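Local atomic coordinates of CghA (Chaetomium globosum, PDB entry 6KBC), a protein that belongs to the Diels-Alderase family of two-domain, beta-rich proteins of the calycin clan and holds the ligand WK1 in a pocket. Residues A[280-292]-A[297-309]. Numbering follows the deposited sequence.
Sequences KIVSNALRSLPPD and AATADAVRTEKLY
S288 pairs with V303 in a short parallel bridge, on the evidence of two backbone bonds: V303 N donates to R287 O (2.9 Å) and L289 N donates to V303 O (3.0 Å). Strand 280-285 itself crosses strand 302-308 steeply, at 77°, and consistent with this S283, N284 and A285 touch D301, A302 and V303, where strand 302-308 begins. There D301 reaches back with its carboxylate, and N284 N binds D301 OD2 at 2.8 Å on the anti side, but 27° out of the carboxylate plane, while D301 OD1 accepts from A332 N; both carboxylate oxygens are thus held by backbone amides. The R287 chain, bent at chi3 (-72°), brings its guanidinium to T299 and A300 in the loop before strand 302-308. The group lies flat over the methyl of A300, CZ to CB 3.6 Å, and NH1 gives T299 OG1 a nearly in-plane bond of 2.7 Å. Small apolar contacts are made by A285 CB with V303 CB and by L289 CD1 with A302 CB. At the far end R304 NH1 is shared: it meets P291 O at 2.7 Å, with the oxygen tilted from the guanidinium plane, and forms a salt bridge to E306 OE2 lying in that plane. A second carboxylate, from E328, takes R304 NE, which probably helps fix the group's rotation. Water 3 bridges the two backbones beyond S288, donating to L289 O and S288 OG and accepting from T305 N; S288 OG is also hydrogen-bonded with N269 OD1. In the C-terminal Diels-Alderase domain, strand 280-285 pairs antiparallel with strand 269-277, with a classic beta bulge where V282 and S283 both face L275, whereas strand 302-308 has strand 324-330 as its antiparallel neighbour; the short parallel pairing therefore links the chain leaving strand 280-285 to strand 302-308.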
# COMPACT_ATOMS: atom_id res chain seq x y z
N LYS A 280 9.50 12.75 12.37
CA LYS A 280 9.34 14.04 11.71
C LYS A 280 9.42 13.83 10.20
O LYS A 280 10.33 13.14 9.72
CB LYS A 280 10.43 14.98 12.17
CG LYS A 280 10.30 15.26 13.66
CD LYS A 280 11.32 16.23 14.17
CE LYS A 280 11.15 16.33 15.67
NZ LYS A 280 9.84 16.95 15.98
N ILE A 281 8.49 14.42 9.46
CA ILE A 281 8.52 14.26 8.00
C ILE A 281 9.68 15.09 7.45
O ILE A 281 9.80 16.29 7.72
CB ILE A 281 7.18 14.62 7.36
CG1 ILE A 281 7.19 14.23 5.87
CG2 ILE A 281 6.80 16.08 7.62
CD1 ILE A 281 5.83 13.85 5.34
N VAL A 282 10.58 14.44 6.73
CA VAL A 282 11.75 15.13 6.20
C VAL A 282 11.74 15.19 4.69
O VAL A 282 12.48 16.00 4.10
CB VAL A 282 13.06 14.52 6.74
CG1 VAL A 282 13.13 14.69 8.28
CG2 VAL A 282 13.19 13.04 6.35
N SER A 283 10.89 14.40 4.03
CA SER A 283 10.62 14.57 2.61
C SER A 283 9.15 14.24 2.38
O SER A 283 8.72 13.10 2.55
CB SER A 283 11.52 13.67 1.75
OG SER A 283 11.35 13.97 0.36
N ASN A 284 8.37 15.26 2.01
CA ASN A 284 6.98 15.06 1.59
C ASN A 284 7.00 14.94 0.07
O ASN A 284 6.81 15.92 -0.67
CB ASN A 284 6.12 16.22 2.07
CG ASN A 284 4.67 16.08 1.68
OD1 ASN A 284 4.23 15.01 1.30
ND2 ASN A 284 3.91 17.16 1.78
N ALA A 285 7.23 13.72 -0.41
CA ALA A 285 7.66 13.51 -1.79
C ALA A 285 6.44 13.26 -2.67
O ALA A 285 5.93 12.14 -2.76
CB ALA A 285 8.65 12.36 -1.87
N LEU A 286 5.97 14.32 -3.32
CA LEU A 286 4.89 14.22 -4.29
C LEU A 286 5.41 14.37 -5.71
O LEU A 286 4.62 14.50 -6.65
CB LEU A 286 3.84 15.28 -3.99
CG LEU A 286 3.25 15.14 -2.59
CD1 LEU A 286 2.39 16.35 -2.28
CD2 LEU A 286 2.46 13.83 -2.46
N ARG A 287 6.73 14.36 -5.87
CA ARG A 287 7.40 14.47 -7.16
C ARG A 287 8.32 13.27 -7.33
O ARG A 287 9.11 12.96 -6.43
CB ARG A 287 8.19 15.79 -7.23
CG ARG A 287 9.03 15.98 -8.50
CD ARG A 287 9.84 17.27 -8.41
NE ARG A 287 8.98 18.45 -8.54
CZ ARG A 287 9.42 19.70 -8.53
NH1 ARG A 287 10.72 19.93 -8.40
NH2 ARG A 287 8.57 20.71 -8.67
N SER A 288 8.21 12.58 -8.46
CA SER A 288 9.00 11.39 -8.76
C SER A 288 10.01 11.72 -9.85
O SER A 288 9.62 12.10 -10.95
CB SER A 288 8.08 10.25 -9.21
OG SER A 288 8.77 9.02 -9.35
N LEU A 289 11.31 11.54 -9.55
CA LEU A 289 12.36 11.99 -10.45
C LEU A 289 12.75 10.91 -11.45
O LEU A 289 12.64 9.71 -11.15
CB LEU A 289 13.59 12.39 -9.67
CG LEU A 289 13.30 13.53 -8.71
CD1 LEU A 289 14.48 13.73 -7.78
CD2 LEU A 289 13.01 14.80 -9.53
N PRO A 290 13.26 11.32 -12.61
CA PRO A 290 13.84 10.35 -13.56
C PRO A 290 14.86 9.47 -12.86
O PRO A 290 15.75 9.96 -12.16
CB PRO A 290 14.50 11.25 -14.62
CG PRO A 290 13.66 12.50 -14.59
CD PRO A 290 13.28 12.70 -13.14
N PRO A 291 14.74 8.15 -13.02
CA PRO A 291 15.58 7.22 -12.25
C PRO A 291 17.08 7.37 -12.48
O PRO A 291 17.86 6.91 -11.64
CB PRO A 291 15.09 5.84 -12.74
CG PRO A 291 13.69 6.08 -13.20
CD PRO A 291 13.70 7.46 -13.81
N ASP A 292 17.51 7.96 -13.60
CA ASP A 292 18.94 8.06 -13.88
C ASP A 292 19.54 9.40 -13.45
O ASP A 292 20.71 9.67 -13.75
CB ASP A 292 19.21 7.76 -15.37
CG ASP A 292 18.59 8.78 -16.31
OD1 ASP A 292 17.63 9.47 -15.91
OD2 ASP A 292 19.03 8.83 -17.49
N ALA A 297 19.64 19.03 -7.42
CA ALA A 297 18.56 19.99 -7.58
C ALA A 297 17.39 19.62 -6.68
O ALA A 297 17.07 18.44 -6.48
CB ALA A 297 18.10 20.08 -9.03
N ALA A 298 16.76 20.64 -6.10
CA ALA A 298 15.61 20.37 -5.25
C ALA A 298 14.74 21.61 -5.14
O ALA A 298 14.84 22.34 -4.15
CB ALA A 298 16.07 19.90 -3.87
N THR A 299 13.88 21.84 -6.13
CA THR A 299 12.87 22.89 -6.01
C THR A 299 11.61 22.41 -5.31
O THR A 299 10.70 23.21 -5.08
CB THR A 299 12.51 23.43 -7.40
OG1 THR A 299 11.85 22.42 -8.17
CG2 THR A 299 13.79 23.87 -8.12
N ALA A 300 11.53 21.12 -4.99
CA ALA A 300 10.46 20.57 -4.19
C ALA A 300 10.97 19.27 -3.60
O ALA A 300 11.92 18.67 -4.12
CB ALA A 300 9.18 20.32 -4.99
N ASP A 301 10.33 18.84 -2.51
CA ASP A 301 10.60 17.52 -1.99
C ASP A 301 10.32 16.50 -3.09
O ASP A 301 9.37 16.64 -3.87
CB ASP A 301 9.73 17.22 -0.77
CG ASP A 301 10.14 18.00 0.49
OD1 ASP A 301 11.09 18.83 0.49
OD2 ASP A 301 9.47 17.75 1.52
N ALA A 302 11.13 15.45 -3.14
CA ALA A 302 10.96 14.52 -4.24
C ALA A 302 11.55 13.18 -3.82
O ALA A 302 12.32 13.09 -2.86
CB ALA A 302 11.63 15.04 -5.52
N VAL A 303 11.15 12.14 -4.54
CA VAL A 303 11.78 10.85 -4.40
C VAL A 303 12.11 10.34 -5.79
O VAL A 303 11.37 10.60 -6.74
CB VAL A 303 10.90 9.85 -3.62
CG1 VAL A 303 9.64 9.51 -4.38
CG2 VAL A 303 11.72 8.58 -3.30
N ARG A 304 13.26 9.69 -5.91
CA ARG A 304 13.64 8.97 -7.11
C ARG A 304 13.62 7.48 -6.80
O ARG A 304 14.24 7.05 -5.82
CB ARG A 304 15.03 9.42 -7.57
CG ARG A 304 15.53 8.74 -8.84
CD ARG A 304 16.85 9.35 -9.21
NE ARG A 304 17.87 9.16 -8.18
CZ ARG A 304 18.65 8.08 -8.10
NH1 ARG A 304 18.51 7.11 -8.99
NH2 ARG A 304 19.58 7.98 -7.16
N THR A 305 12.89 6.72 -7.59
CA THR A 305 12.85 5.26 -7.48
C THR A 305 13.65 4.69 -8.64
O THR A 305 13.35 4.99 -9.80
CB THR A 305 11.42 4.74 -7.52
OG1 THR A 305 10.87 5.04 -8.81
CG2 THR A 305 10.57 5.38 -6.39
N GLU A 306 14.66 3.86 -8.36
CA GLU A 306 15.50 3.32 -9.43
C GLU A 306 15.64 1.82 -9.25
O GLU A 306 16.08 1.36 -8.19
CB GLU A 306 16.88 3.97 -9.46
CG GLU A 306 17.83 3.26 -10.42
CD GLU A 306 19.20 3.91 -10.53
OE1 GLU A 306 19.80 3.83 -11.61
OE2 GLU A 306 19.65 4.53 -9.54
N LYS A 307 15.25 1.06 -10.27
CA LYS A 307 15.44 -0.38 -10.23
C LYS A 307 16.93 -0.69 -10.13
O LYS A 307 17.75 -0.09 -10.84
CB LYS A 307 14.85 -1.03 -11.49
CG LYS A 307 13.33 -0.94 -11.61
CD LYS A 307 12.92 -1.13 -13.09
CE LYS A 307 11.51 -0.65 -13.33
NZ LYS A 307 10.53 -1.51 -12.59
N LEU A 308 17.28 -1.60 -9.22
CA LEU A 308 18.66 -2.04 -9.00
C LEU A 308 18.84 -3.39 -9.66
O LEU A 308 17.98 -4.26 -9.54
CB LEU A 308 18.98 -2.14 -7.52
CG LEU A 308 19.02 -0.84 -6.72
CD1 LEU A 308 19.26 -1.13 -5.26
CD2 LEU A 308 20.12 0.07 -7.25
N TYR A 309 19.95 -3.55 -10.40
CA TYR A 309 20.27 -4.82 -11.04
C TYR A 309 21.57 -5.43 -10.54
O TYR A 309 21.79 -6.62 -10.77
CB TYR A 309 20.35 -4.64 -12.56
CG TYR A 309 19.03 -4.15 -13.12
CD1 TYR A 309 18.01 -5.04 -13.39
CD2 TYR A 309 18.80 -2.79 -13.32
CE1 TYR A 309 16.79 -4.60 -13.87
CE2 TYR A 309 17.59 -2.34 -13.81
CZ TYR A 309 16.59 -3.25 -14.08
OH TYR A 309 15.38 -2.82 -14.55
O HOH W 1 6.79 17.16 -3.87
O HOH W 2 12.88 18.22 -6.76
O HOH W 3 11.31 8.14 -9.51